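Local coordinates for amidohydrolase (Brucella melitensis biovar Abortus, PDB 4F0L), which probably acts as a metal-dependent deaminase of the amidohydrolase superfamily, related to formimidoylglutamate deiminases, and binds an iron(III) ion, at residues B[95-101]-B[181-185]; B[363-369]-B[409-415]; B[258-262]-B[281-286]. The contacts are given in a common frame with arbitrary orientation. Numbering follows the deposited sequence.

Interaction 1 (B[95-101]-B[181-185]); sequences YKFALTM and GQRRF
In this TIM-barrel amidohydrolase, the C-terminal part of helix 88-100 packs against 181-185, in the loop after strand 176-177. Residues 181-182 are 3-10, and Phe-185 N donates to Gln-182 O (2.9 Å). CA atoms approach most closely at Tyr-95/Gly-181 (7.4 Å) and Leu-99/Arg-184 (7.2 Å). Tyr-95 (chi1 m) turns its ring edge to Gly-181 O, 3.3 Å from CE1; Tyr-95 CE1 also makes an apolar contact with Phe-185 CE2 (3.9 Å). Ala-98 CB meets the Phe-185 ring edge, 4.0 Å from CZ. Leu-99 (m, t) places CD2 3.4 Å from Gly-181 O and over one guanidinium face of Arg-183, 3.9 Å from CZ; Arg-183 NH1 donates to Glu-180 O. By Met-101 the backbone is extended (psi 131°). Arg-184 (m, t, p), its NE held by His-133 O, bridges the loop to carbonyls at the helix's C-terminal turn: NH1 donates to Ala-98 O (2.8 Å) and Met-101 O (2.9 Å), NH2 to Met-101 O (3.0 Å).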
ATOM      1  N   TYR B  95      23.442  -0.879  -9.281  1.00 36.54           N
ATOM      2  CA  TYR B  95      24.677  -0.619 -10.024  1.00 37.92           C
ATOM      3  C   TYR B  95      24.665  -1.228 -11.458  1.00 37.77           C
ATOM      4  O   TYR B  95      25.236  -0.644 -12.358  1.00 36.07           O
ATOM      5  CB  TYR B  95      25.930  -1.028  -9.219  1.00 40.99           C
ATOM      6  CG  TYR B  95      26.299   0.016  -8.188  1.00 43.13           C
ATOM      7  CD1 TYR B  95      27.010   1.156  -8.553  1.00 43.35           C
ATOM      8  CD2 TYR B  95      25.890  -0.106  -6.850  1.00 44.79           C
ATOM      9  CE1 TYR B  95      27.321   2.133  -7.616  1.00 45.36           C
ATOM     10  CE2 TYR B  95      26.198   0.862  -5.908  1.00 46.78           C
ATOM     11  CZ  TYR B  95      26.906   1.986  -6.294  1.00 46.75           C
ATOM     12  OH  TYR B  95      27.201   2.953  -5.355  1.00 47.69           O
ATOM     13  N   LYS B  96      23.986  -2.355 -11.686  1.00 36.97           N
ATOM     14  CA  LYS B  96      23.814  -2.847 -13.060  1.00 37.10           C
ATOM     15  C   LYS B  96      23.148  -1.786 -13.946  1.00 34.91           C
ATOM     16  O   LYS B  96      23.659  -1.487 -15.027  1.00 34.33           O
ATOM     17  CB  LYS B  96      23.013  -4.139 -13.114  1.00 40.03           C
ATOM     18  CG  LYS B  96      22.680  -4.582 -14.537  1.00 43.12           C
ATOM     19  CD  LYS B  96      22.235  -6.034 -14.608  1.00 47.17           C
ATOM     20  CE  LYS B  96      21.481  -6.317 -15.907  1.00 50.09           C
ATOM     21  NZ  LYS B  96      21.318  -7.776 -16.181  1.00 53.16           N
ATOM     22  N   PHE B  97      22.040  -1.195 -13.474  1.00 31.42           N
ATOM     23  CA  PHE B  97      21.387  -0.091 -14.198  1.00 30.08           C
ATOM     24  C   PHE B  97      22.272   1.170 -14.261  1.00 29.25           C
ATOM     25  O   PHE B  97      22.451   1.738 -15.332  1.00 27.17           O
ATOM     26  CB  PHE B  97      20.021   0.278 -13.585  1.00 28.72           C
ATOM     27  CG  PHE B  97      18.901  -0.622 -14.022  1.00 29.37           C
ATOM     28  CD1 PHE B  97      18.839  -1.935 -13.566  1.00 30.34           C
ATOM     29  CD2 PHE B  97      17.932  -0.173 -14.923  1.00 28.60           C
ATOM     30  CE1 PHE B  97      17.814  -2.782 -13.977  1.00 31.27           C
ATOM     31  CE2 PHE B  97      16.914  -1.010 -15.337  1.00 28.41           C
ATOM     32  CZ  PHE B  97      16.853  -2.314 -14.861  1.00 30.21           C
ATOM     33  N   ALA B  98      22.770   1.610 -13.105  1.00 27.21           N
ATOM     34  CA  ALA B  98      23.519   2.867 -13.004  1.00 27.41           C
ATOM     35  C   ALA B  98      24.752   2.854 -13.928  1.00 26.86           C
ATOM     36  O   ALA B  98      25.034   3.846 -14.575  1.00 24.40           O
ATOM     37  CB  ALA B  98      23.919   3.167 -11.548  1.00 26.35           C
ATOM     38  N   LEU B  99      25.428   1.710 -14.038  1.00 27.43           N
ATOM     39  CA  LEU B  99      26.706   1.657 -14.746  1.00 28.54           C
ATOM     40  C   LEU B  99      26.559   1.426 -16.247  1.00 28.65           C
ATOM     41  O   LEU B  99      27.523   1.629 -16.960  1.00 29.27           O
ATOM     42  CB  LEU B  99      27.651   0.612 -14.130  1.00 29.39           C
ATOM     43  CG  LEU B  99      28.152   0.914 -12.707  1.00 29.62           C
ATOM     44  CD1 LEU B  99      28.920  -0.265 -12.131  1.00 29.94           C
ATOM     45  CD2 LEU B  99      29.009   2.178 -12.675  1.00 29.47           C
ATOM     46  N   THR B 100      25.372   1.044 -16.733  1.00 27.55           N
ATOM     47  CA  THR B 100      25.189   0.751 -18.168  1.00 28.45           C
ATOM     48  C   THR B 100      24.202   1.665 -18.891  1.00 27.01           C
ATOM     49  O   THR B 100      24.171   1.692 -20.120  1.00 26.70           O
ATOM     50  CB  THR B 100      24.718  -0.696 -18.402  1.00 29.49           C
ATOM     51  OG1 THR B 100      23.489  -0.918 -17.685  1.00 30.61           O
ATOM     52  CG2 THR B 100      25.787  -1.681 -17.968  1.00 30.32           C
ATOM     53  N   MET B 101      23.406   2.435 -18.154  1.00 25.67           N
ATOM     54  CA  MET B 101      22.370   3.221 -18.804  1.00 25.47           C
ATOM     55  C   MET B 101      22.962   4.318 -19.715  1.00 24.51           C
ATOM     56  O   MET B 101      23.842   5.054 -19.307  1.00 24.44           O
ATOM     57  CB  MET B 101      21.425   3.829 -17.786  1.00 25.60           C
ATOM     58  CG  MET B 101      20.104   4.274 -18.412  1.00 26.68           C
ATOM     59  SD  MET B 101      18.834   4.745 -17.243  1.00 28.00           S
ATOM     60  CE  MET B 101      18.480   3.111 -16.617  1.00 25.99           C
ATOM     61  N   GLY B 181      33.092   1.850  -8.631  1.00 33.88           N
ATOM     62  CA  GLY B 181      31.640   1.692  -8.834  1.00 32.68           C
ATOM     63  C   GLY B 181      30.880   3.014  -8.897  1.00 32.02           C
ATOM     64  O   GLY B 181      29.813   3.101  -9.511  1.00 30.34           O
ATOM     65  N   GLN B 182      31.423   4.037  -8.241  1.00 32.28           N
ATOM     66  CA  GLN B 182      30.808   5.383  -8.202  1.00 32.19           C
ATOM     67  C   GLN B 182      31.236   6.324  -9.315  1.00 30.81           C
ATOM     68  O   GLN B 182      30.846   7.503  -9.332  1.00 30.82           O
ATOM     69  CB  GLN B 182      31.092   6.041  -6.852  1.00 34.61           C
ATOM     70  CG  GLN B 182      30.085   5.599  -5.831  1.00 37.91           C
ATOM     71  CD  GLN B 182      30.614   4.532  -4.936  1.00 43.09           C
ATOM     72  OE1 GLN B 182      31.329   4.837  -3.965  1.00 51.23           O
ATOM     73  NE2 GLN B 182      30.275   3.262  -5.243  1.00 44.33           N
ATOM     74  N   ARG B 183      32.030   5.812 -10.239  1.00 29.13           N
ATOM     75  CA  ARG B 183      32.672   6.645 -11.248  1.00 28.57           C
ATOM     76  C   ARG B 183      31.753   7.544 -12.082  1.00 26.21           C
ATOM     77  O   ARG B 183      32.186   8.603 -12.521  1.00 26.19           O
ATOM     78  CB  ARG B 183      33.488   5.781 -12.201  1.00 29.64           C
ATOM     79  CG  ARG B 183      32.662   4.839 -13.049  1.00 29.62           C
ATOM     80  CD  ARG B 183      33.577   3.929 -13.851  1.00 32.40           C
ATOM     81  NE  ARG B 183      32.885   2.832 -14.522  1.00 32.56           N
ATOM     82  CZ  ARG B 183      32.606   1.661 -13.969  1.00 34.11           C
ATOM     83  NH1 ARG B 183      32.921   1.375 -12.703  1.00 33.59           N
ATOM     84  NH2 ARG B 183      32.006   0.742 -14.704  1.00 35.73           N
ATOM     85  N   ARG B 184      30.510   7.151 -12.329  1.00 24.22           N
ATOM     86  CA  ARG B 184      29.629   8.023 -13.132  1.00 23.40           C
ATOM     87  C   ARG B 184      29.009   9.165 -12.319  1.00 22.66           C
ATOM     88  O   ARG B 184      28.323  10.010 -12.887  1.00 21.16           O
ATOM     89  CB  ARG B 184      28.500   7.225 -13.780  1.00 23.39           C
ATOM     90  CG  ARG B 184      28.963   6.000 -14.541  1.00 24.66           C
ATOM     91  CD  ARG B 184      27.822   5.394 -15.311  1.00 24.84           C
ATOM     92  NE  ARG B 184      27.408   6.208 -16.462  1.00 24.74           N
ATOM     93  CZ  ARG B 184      26.388   5.916 -17.270  1.00 24.78           C
ATOM     94  NH1 ARG B 184      25.648   4.836 -17.072  1.00 25.58           N
ATOM     95  NH2 ARG B 184      26.119   6.678 -18.319  1.00 25.30           N
ATOM     96  N   PHE B 185      29.217   9.156 -10.991  1.00 22.53           N
ATOM     97  CA  PHE B 185      28.549  10.095 -10.071  1.00 21.57           C
ATOM     98  C   PHE B 185      29.467  11.228  -9.666  1.00 21.80           C
ATOM     99  O   PHE B 185      29.007  12.237  -9.140  1.00 21.30           O
ATOM    100  CB  PHE B 185      28.111   9.403  -8.771  1.00 21.54           C
ATOM    101  CG  PHE B 185      27.361   8.097  -8.954  1.00 21.51           C
ATOM    102  CD1 PHE B 185      26.627   7.834 -10.088  1.00 21.29           C
ATOM    103  CD2 PHE B 185      27.410   7.130  -7.947  1.00 22.89           C
ATOM    104  CE1 PHE B 185      25.956   6.643 -10.245  1.00 21.50           C
ATOM    105  CE2 PHE B 185      26.746   5.920  -8.090  1.00 23.40           C
ATOM    106  CZ  PHE B 185      26.024   5.680  -9.246  1.00 22.70           C
TER

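Interaction 2 (B[363-369]-B[409-415]); sequences STGRALF and DVVLDGW
Two helices cross almost perpendicularly here: the axes of segments 364-369 and 409-415 pass 8.0 Å apart at 85°. At the tightest point Gly-365 CA lies 4.9 Å from Asp-413 CA; a CB modelled on Gly-365 would fall 2.3 Å from Asp-413 OD1, a clash. Ser-363 (chi1 t) is the N-cap, its OG accepting from Arg-366 N (3.0 Å) and donating to Asp-413 OD2 (2.8 Å). Asp-413 (m, chi2 -29°) turns OD1 to Gly-365 N at 2.8 Å. Arg-366 (t, p, t) curls so that NH1 forms a salt bridge with Asp-409 OD1 (2.9 Å), while its NE pairs with Asp-370. Asp-409 (m) also accepts from Trp-25 through OD1; its OD2 takes a water (2.7 Å) that accepts from Ser-363 N (2.8 Å). Leu-412 (m, t) sets CD1 3.6 Å from Arg-366 CA. Phe-369 and Trp-415, both chi1 t, meet obliquely, CE1 to CZ3 3.6 Å. Leu-20 of strand 19-21 packs on Arg-366, Phe-369 and Leu-412, and Phe-369 reaches Val-58 and Met-61 of strand 56-66. Carboxylates of helix 408-417 thus satisfy donors starting helix 364-379, and Asp-409 OD2, salt-bridged to Arg-79 of the second subunit, joins the crossing to the dimer interface.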
ATOM      1  N   SER B 363      -9.248  14.974  10.226  1.00 22.80           N
ATOM      2  CA  SER B 363      -9.004  13.851   9.358  1.00 20.41           C
ATOM      3  C   SER B 363      -7.505  13.619   9.223  1.00 18.90           C
ATOM      4  O   SER B 363      -6.740  14.564   9.007  1.00 18.83           O
ATOM      5  CB  SER B 363      -9.647  14.134   7.984  1.00 20.05           C
ATOM      6  OG  SER B 363      -9.051  13.379   6.926  1.00 18.99           O
ATOM      7  N   THR B 364      -7.089  12.362   9.286  1.00 17.62           N
ATOM      8  CA  THR B 364      -5.678  12.012   9.072  1.00 17.08           C
ATOM      9  C   THR B 364      -5.308  12.255   7.600  1.00 16.03           C
ATOM     10  O   THR B 364      -4.243  12.793   7.301  1.00 16.52           O
ATOM     11  CB  THR B 364      -5.406  10.535   9.478  1.00 16.83           C
ATOM     12  OG1 THR B 364      -5.725  10.374  10.853  1.00 18.17           O
ATOM     13  CG2 THR B 364      -3.956  10.171   9.294  1.00 16.44           C
ATOM     14  N   GLY B 365      -6.194  11.901   6.680  1.00 15.03           N
ATOM     15  CA  GLY B 365      -5.904  12.099   5.253  1.00 14.16           C
ATOM     16  C   GLY B 365      -5.781  13.573   4.903  1.00 14.14           C
ATOM     17  O   GLY B 365      -4.878  13.979   4.159  1.00 13.86           O
ATOM     18  N   ARG B 366      -6.652  14.385   5.488  1.00 14.73           N
ATOM     19  CA  ARG B 366      -6.592  15.841   5.336  1.00 15.34           C
ATOM     20  C   ARG B 366      -5.257  16.433   5.811  1.00 15.84           C
ATOM     21  O   ARG B 366      -4.590  17.171   5.069  1.00 16.16           O
ATOM     22  CB  ARG B 366      -7.766  16.495   6.068  1.00 16.11           C
ATOM     23  CG  ARG B 366      -7.737  18.019   6.189  1.00 16.91           C
ATOM     24  CD  ARG B 366      -7.847  18.759   4.865  1.00 16.60           C
ATOM     25  NE  ARG B 366      -7.825  20.215   5.109  1.00 17.32           N
ATOM     26  CZ  ARG B 366      -8.859  20.909   5.577  1.00 18.70           C
ATOM     27  NH1 ARG B 366     -10.001  20.295   5.865  1.00 19.26           N
ATOM     28  NH2 ARG B 366      -8.757  22.220   5.796  1.00 19.80           N
ATOM     29  N   ALA B 367      -4.857  16.111   7.023  1.00 16.24           N
ATOM     30  CA  ALA B 367      -3.616  16.629   7.590  1.00 16.87           C
ATOM     31  C   ALA B 367      -2.418  16.217   6.756  1.00 16.64           C
ATOM     32  O   ALA B 367      -1.542  17.021   6.475  1.00 17.21           O
ATOM     33  CB  ALA B 367      -3.441  16.152   9.033  1.00 17.18           C
ATOM     34  N   LEU B 368      -2.383  14.963   6.330  1.00 16.58           N
ATOM     35  CA  LEU B 368      -1.245  14.472   5.590  1.00 16.01           C
ATOM     36  C   LEU B 368      -1.188  15.091   4.201  1.00 15.48           C
ATOM     37  O   LEU B 368      -0.113  15.477   3.736  1.00 16.01           O
ATOM     38  CB  LEU B 368      -1.304  12.955   5.491  1.00 16.56           C
ATOM     39  CG  LEU B 368      -0.899  12.264   6.795  1.00 17.57           C
ATOM     40  CD1 LEU B 368      -0.954  10.776   6.564  1.00 18.46           C
ATOM     41  CD2 LEU B 368       0.488  12.692   7.290  1.00 18.79           C
ATOM     42  N   PHE B 369      -2.333  15.183   3.554  1.00 14.20           N
ATOM     43  CA  PHE B 369      -2.388  15.719   2.218  1.00 13.85           C
ATOM     44  C   PHE B 369      -2.016  17.190   2.229  1.00 13.92           C
ATOM     45  O   PHE B 369      -1.158  17.595   1.448  1.00 13.98           O
ATOM     46  CB  PHE B 369      -3.753  15.558   1.566  1.00 13.47           C
ATOM     47  CG  PHE B 369      -3.778  16.047   0.157  1.00 13.15           C
ATOM     48  CD1 PHE B 369      -3.322  15.252  -0.872  1.00 12.76           C
ATOM     49  CD2 PHE B 369      -4.199  17.351  -0.138  1.00 13.56           C
ATOM     50  CE1 PHE B 369      -3.329  15.713  -2.194  1.00 12.68           C
ATOM     51  CE2 PHE B 369      -4.185  17.812  -1.440  1.00 13.54           C
ATOM     52  CZ  PHE B 369      -3.759  16.989  -2.469  1.00 13.31           C
ATOM     53  N   ASP B 409     -13.218  16.184   3.478  1.00 22.71           N
ATOM     54  CA  ASP B 409     -12.220  15.326   4.152  1.00 20.90           C
ATOM     55  C   ASP B 409     -12.487  13.812   3.941  1.00 19.85           C
ATOM     56  O   ASP B 409     -11.560  13.012   3.783  1.00 18.53           O
ATOM     57  CB  ASP B 409     -12.193  15.639   5.647  1.00 21.64           C
ATOM     58  CG  ASP B 409     -11.480  16.945   5.979  1.00 22.60           C
ATOM     59  OD1 ASP B 409     -10.907  17.601   5.082  1.00 21.55           O
ATOM     60  OD2 ASP B 409     -11.509  17.317   7.174  1.00 23.57           O
ATOM     61  N   VAL B 410     -13.759  13.440   3.912  1.00 19.44           N
ATOM     62  CA  VAL B 410     -14.173  12.074   3.692  1.00 18.97           C
ATOM     63  C   VAL B 410     -13.667  11.596   2.338  1.00 17.43           C
ATOM     64  O   VAL B 410     -13.243  10.433   2.185  1.00 16.48           O
ATOM     65  CB  VAL B 410     -15.718  11.942   3.817  1.00 20.07           C
ATOM     66  CG1 VAL B 410     -16.197  10.562   3.371  1.00 20.55           C
ATOM     67  CG2 VAL B 410     -16.142  12.234   5.252  1.00 21.32           C
ATOM     68  N   VAL B 411     -13.646  12.498   1.351  1.00 16.63           N
ATOM     69  CA  VAL B 411     -13.088  12.136   0.043  1.00 15.67           C
ATOM     70  C   VAL B 411     -11.590  11.774   0.167  1.00 14.71           C
ATOM     71  O   VAL B 411     -11.130  10.774  -0.434  1.00 14.19           O
ATOM     72  CB  VAL B 411     -13.269  13.237  -1.025  1.00 16.12           C
ATOM     73  CG1 VAL B 411     -12.469  12.863  -2.275  1.00 15.32           C
ATOM     74  CG2 VAL B 411     -14.744  13.477  -1.338  1.00 16.46           C
ATOM     75  N   LEU B 412     -10.832  12.581   0.920  1.00 14.45           N
ATOM     76  CA  LEU B 412      -9.390  12.343   1.074  1.00 13.96           C
ATOM     77  C   LEU B 412      -9.148  11.014   1.790  1.00 14.15           C
ATOM     78  O   LEU B 412      -8.254  10.246   1.401  1.00 13.77           O
ATOM     79  CB  LEU B 412      -8.707  13.470   1.837  1.00 13.73           C
ATOM     80  CG  LEU B 412      -8.661  14.825   1.132  1.00 13.82           C
ATOM     81  CD1 LEU B 412      -8.077  15.927   2.039  1.00 13.68           C
ATOM     82  CD2 LEU B 412      -7.914  14.728  -0.204  1.00 13.70           C
ATOM     83  N   ASP B 413      -9.913  10.759   2.847  1.00 14.75           N
ATOM     84  CA  ASP B 413      -9.731   9.519   3.603  1.00 15.11           C
ATOM     85  C   ASP B 413     -10.095   8.298   2.756  1.00 14.71           C
ATOM     86  O   ASP B 413      -9.440   7.256   2.842  1.00 14.65           O
ATOM     87  CB  ASP B 413     -10.496   9.584   4.919  1.00 15.86           C
ATOM     88  CG  ASP B 413      -9.877  10.568   5.902  1.00 16.58           C
ATOM     89  OD1 ASP B 413      -8.664  10.779   5.858  1.00 16.80           O
ATOM     90  OD2 ASP B 413     -10.591  11.108   6.741  1.00 17.52           O
ATOM     91  N   GLY B 414     -11.066   8.446   1.867  1.00 14.88           N
ATOM     92  CA  GLY B 414     -11.488   7.348   0.993  1.00 14.49           C
ATOM     93  C   GLY B 414     -10.441   7.052  -0.037  1.00 13.92           C
ATOM     94  O   GLY B 414     -10.105   5.899  -0.334  1.00 14.01           O
ATOM     95  N   TRP B 415      -9.860   8.112  -0.541  1.00 14.09           N
ATOM     96  CA  TRP B 415      -8.794   8.038  -1.499  1.00 13.81           C
ATOM     97  C   TRP B 415      -7.587   7.397  -0.913  1.00 13.68           C
ATOM     98  O   TRP B 415      -7.022   6.478  -1.495  1.00 14.22           O
ATOM     99  CB  TRP B 415      -8.435   9.453  -1.936  1.00 14.29           C
ATOM    100  CG  TRP B 415      -7.350   9.583  -2.958  1.00 14.11           C
ATOM    101  CD1 TRP B 415      -6.942   8.650  -3.915  1.00 14.92           C
ATOM    102  CD2 TRP B 415      -6.529  10.753  -3.193  1.00 14.44           C
ATOM    103  NE1 TRP B 415      -5.938   9.157  -4.683  1.00 14.27           N
ATOM    104  CE2 TRP B 415      -5.659  10.426  -4.312  1.00 14.63           C
ATOM    105  CE3 TRP B 415      -6.410  12.004  -2.589  1.00 14.51           C
ATOM    106  CZ2 TRP B 415      -4.724  11.331  -4.802  1.00 14.26           C
ATOM    107  CZ3 TRP B 415      -5.462  12.899  -3.083  1.00 14.43           C
ATOM    108  CH2 TRP B 415      -4.649  12.569  -4.166  1.00 14.25           C
TER
HETATM  109  O   HOH W   1      -9.821  17.504   9.264  1.00 28.35           O

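Interaction 3 (B[258-262]-B[281-286]); sequences KRPVE and HMSDEE
A capping box opens helix 284-293, which runs between the parallel strands 274-276 and 296-299, and its glutamate also serves the start of helix 260-267. Ser-283 (chi1 p) is the N-cap: its OG accepts from Glu-286 N at 3.1 Å, and Glu-286 OE1 accepts from Ser-283 N at 2.9 Å. Glu-286 (m, t) points its CA-to-CB bond at the neighbouring helix, where Glu-262 gives the closest CA pair, 5.8 Å. There Glu-286 OE2 accepts from Glu-262 N (2.8 Å), while its OE1 forms a salt bridge with Arg-259 NE (2.7 Å). Arg-259, N-cap residue of helix 260-267 with chi angles m, t, p, extends its guanidinium along the 281-283 backbone, and NH2 makes a weak hydrogen bond to His-281 O (2.9 Å). Val-261 (t) puts CG2 3.8 Å from Met-282 SD, and Val-261 also rests on Val-242 of strand 238-242. One carboxylate therefore accepts from backbone NH groups at two helix starts while balancing the Arg-259 charge.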
ATOM      1  N   LYS B 258      29.224  13.298  16.728  1.00 35.46           N
ATOM      2  CA  LYS B 258      27.881  13.856  16.537  1.00 34.24           C
ATOM      3  C   LYS B 258      27.064  12.984  15.571  1.00 31.26           C
ATOM      4  O   LYS B 258      27.609  12.291  14.707  1.00 29.54           O
ATOM      5  CB  LYS B 258      27.948  15.272  15.958  1.00 35.44           C
ATOM      6  CG  LYS B 258      28.447  16.344  16.912  1.00 38.24           C
ATOM      7  CD  LYS B 258      28.674  17.660  16.169  1.00 38.87           C
ATOM      8  CE  LYS B 258      29.429  18.698  16.993  1.00 41.14           C
ATOM      9  NZ  LYS B 258      28.607  19.893  17.336  1.00 40.52           N
ATOM     10  N   ARG B 259      25.750  13.042  15.733  1.00 29.92           N
ATOM     11  CA  ARG B 259      24.836  12.370  14.812  1.00 27.58           C
ATOM     12  C   ARG B 259      24.722  13.211  13.539  1.00 26.32           C
ATOM     13  O   ARG B 259      25.155  14.365  13.501  1.00 26.30           O
ATOM     14  CB  ARG B 259      23.466  12.185  15.475  1.00 27.76           C
ATOM     15  CG  ARG B 259      23.455  11.407  16.791  1.00 28.52           C
ATOM     16  CD  ARG B 259      22.090  11.575  17.494  1.00 29.44           C
ATOM     17  NE  ARG B 259      21.012  11.032  16.648  1.00 29.04           N
ATOM     18  CZ  ARG B 259      20.636   9.755  16.639  1.00 27.94           C
ATOM     19  NH1 ARG B 259      21.195   8.873  17.476  1.00 28.58           N
ATOM     20  NH2 ARG B 259      19.710   9.355  15.796  1.00 27.23           N
ATOM     21  N   PRO B 260      24.165  12.635  12.459  1.00 24.98           N
ATOM     22  CA  PRO B 260      24.184  13.366  11.187  1.00 24.07           C
ATOM     23  C   PRO B 260      23.395  14.687  11.187  1.00 23.78           C
ATOM     24  O   PRO B 260      23.941  15.717  10.797  1.00 23.10           O
ATOM     25  CB  PRO B 260      23.613  12.340  10.180  1.00 23.70           C
ATOM     26  CG  PRO B 260      24.018  11.026  10.797  1.00 24.18           C
ATOM     27  CD  PRO B 260      23.846  11.215  12.280  1.00 24.25           C
ATOM     28  N   VAL B 261      22.130  14.687  11.607  1.00 24.01           N
ATOM     29  CA  VAL B 261      21.338  15.917  11.475  1.00 23.53           C
ATOM     30  C   VAL B 261      21.972  16.963  12.404  1.00 25.39           C
ATOM     31  O   VAL B 261      22.187  18.093  12.026  1.00 26.30           O
ATOM     32  CB  VAL B 261      19.836  15.706  11.791  1.00 23.35           C
ATOM     33  CG1 VAL B 261      19.124  17.057  11.877  1.00 21.88           C
ATOM     34  CG2 VAL B 261      19.196  14.765  10.753  1.00 22.40           C
ATOM     35  N   GLU B 262      22.306  16.553  13.610  1.00 25.49           N
ATOM     36  CA  GLU B 262      22.980  17.419  14.557  1.00 27.01           C
ATOM     37  C   GLU B 262      24.246  18.041  13.946  1.00 27.59           C
ATOM     38  O   GLU B 262      24.487  19.245  14.042  1.00 27.91           O
ATOM     39  CB  GLU B 262      23.328  16.565  15.796  1.00 27.63           C
ATOM     40  CG  GLU B 262      24.092  17.277  16.878  1.00 29.48           C
ATOM     41  CD  GLU B 262      24.645  16.358  17.935  1.00 29.79           C
ATOM     42  OE1 GLU B 262      24.708  15.117  17.755  1.00 29.31           O
ATOM     43  OE2 GLU B 262      25.035  16.915  18.968  1.00 32.11           O
ATOM     44  N   HIS B 281      16.485   8.658  11.416  1.00 20.13           N
ATOM     45  CA  HIS B 281      16.980   8.377  12.746  1.00 22.48           C
ATOM     46  C   HIS B 281      17.440   9.665  13.370  1.00 22.58           C
ATOM     47  O   HIS B 281      18.590  10.104  13.192  1.00 23.57           O
ATOM     48  CB  HIS B 281      18.093   7.313  12.708  1.00 23.52           C
ATOM     49  CG  HIS B 281      17.667   6.036  12.029  1.00 23.66           C
ATOM     50  ND1 HIS B 281      17.031   5.040  12.681  1.00 24.58           N
ATOM     51  CD2 HIS B 281      17.735   5.651  10.700  1.00 22.94           C
ATOM     52  CE1 HIS B 281      16.715   4.056  11.814  1.00 23.42           C
ATOM     53  NE2 HIS B 281      17.145   4.425  10.601  1.00 23.64           N
ATOM     54  N   MET B 282      16.544  10.280  14.133  1.00 23.10           N
ATOM     55  CA  MET B 282      16.872  11.492  14.883  1.00 23.29           C
ATOM     56  C   MET B 282      16.496  11.354  16.351  1.00 24.90           C
ATOM     57  O   MET B 282      15.494  10.704  16.693  1.00 24.69           O
ATOM     58  CB  MET B 282      16.107  12.673  14.324  1.00 22.44           C
ATOM     59  CG  MET B 282      16.574  13.142  12.974  1.00 21.68           C
ATOM     60  SD  MET B 282      15.800  14.699  12.454  1.00 21.61           S
ATOM     61  CE  MET B 282      14.068  14.218  12.429  1.00 20.81           C
ATOM     62  N   SER B 283      17.302  11.964  17.217  1.00 27.17           N
ATOM     63  CA  SER B 283      16.922  12.137  18.625  1.00 28.49           C
ATOM     64  C   SER B 283      15.808  13.160  18.702  1.00 29.06           C
ATOM     65  O   SER B 283      15.486  13.807  17.700  1.00 28.08           O
ATOM     66  CB  SER B 283      18.106  12.603  19.472  1.00 28.77           C
ATOM     67  OG  SER B 283      18.503  13.898  19.053  1.00 28.52           O
ATOM     68  N   ASP B 284      15.218  13.294  19.888  1.00 31.16           N
ATOM     69  CA  ASP B 284      14.130  14.240  20.085  1.00 32.24           C
ATOM     70  C   ASP B 284      14.666  15.663  19.916  1.00 29.91           C
ATOM     71  O   ASP B 284      13.996  16.488  19.296  1.00 28.20           O
ATOM     72  CB  ASP B 284      13.411  14.018  21.440  1.00 34.87           C
ATOM     73  CG  ASP B 284      12.506  12.760  21.438  1.00 38.44           C
ATOM     74  OD1 ASP B 284      12.268  12.146  20.361  1.00 39.81           O
ATOM     75  OD2 ASP B 284      12.017  12.373  22.524  1.00 43.55           O
ATOM     76  N   GLU B 285      15.892  15.914  20.382  1.00 28.55           N
ATOM     77  CA  GLU B 285      16.525  17.227  20.235  1.00 28.38           C
ATOM     78  C   GLU B 285      16.836  17.580  18.785  1.00 27.52           C
ATOM     79  O   GLU B 285      16.572  18.705  18.368  1.00 27.76           O
ATOM     80  CB  GLU B 285      17.823  17.334  21.064  1.00 30.21           C
ATOM     81  N   GLU B 286      17.383  16.637  18.017  1.00 25.98           N
ATOM     82  CA  GLU B 286      17.605  16.863  16.582  1.00 25.02           C
ATOM     83  C   GLU B 286      16.299  17.177  15.862  1.00 23.92           C
ATOM     84  O   GLU B 286      16.247  18.069  15.035  1.00 23.17           O
ATOM     85  CB  GLU B 286      18.190  15.628  15.918  1.00 24.76           C
ATOM     86  CG  GLU B 286      19.695  15.538  15.925  1.00 25.41           C
ATOM     87  CD  GLU B 286      20.177  14.184  15.413  1.00 25.23           C
ATOM     88  OE1 GLU B 286      19.579  13.149  15.767  1.00 23.67           O
ATOM     89  OE2 GLU B 286      21.141  14.166  14.631  1.00 26.24           O
TER

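From the N terminus, interaction 1 comes first: helix 88-100 meets the 181-185 loop, closing a span of 79 residues that includes strands 122-129 and 160-167. Interaction 3 follows with a short closure of 18 residues, joining the starts of helices 260-267 and 284-293, which lie on either side of strand 274-276 in the chain. Interaction 2 closes last, with 39 residues between 363-369 and 409-415, strand 395-399 among them. The three are strictly in series, so none nests or crosses. Their centres lie about 40 Å (1 and 2), 31 Å (1 and 3) and 30 Å (2 and 3) apart, with 1 and 2 on opposite sides of the chain's centre; only interaction 2 reaches the second subunit.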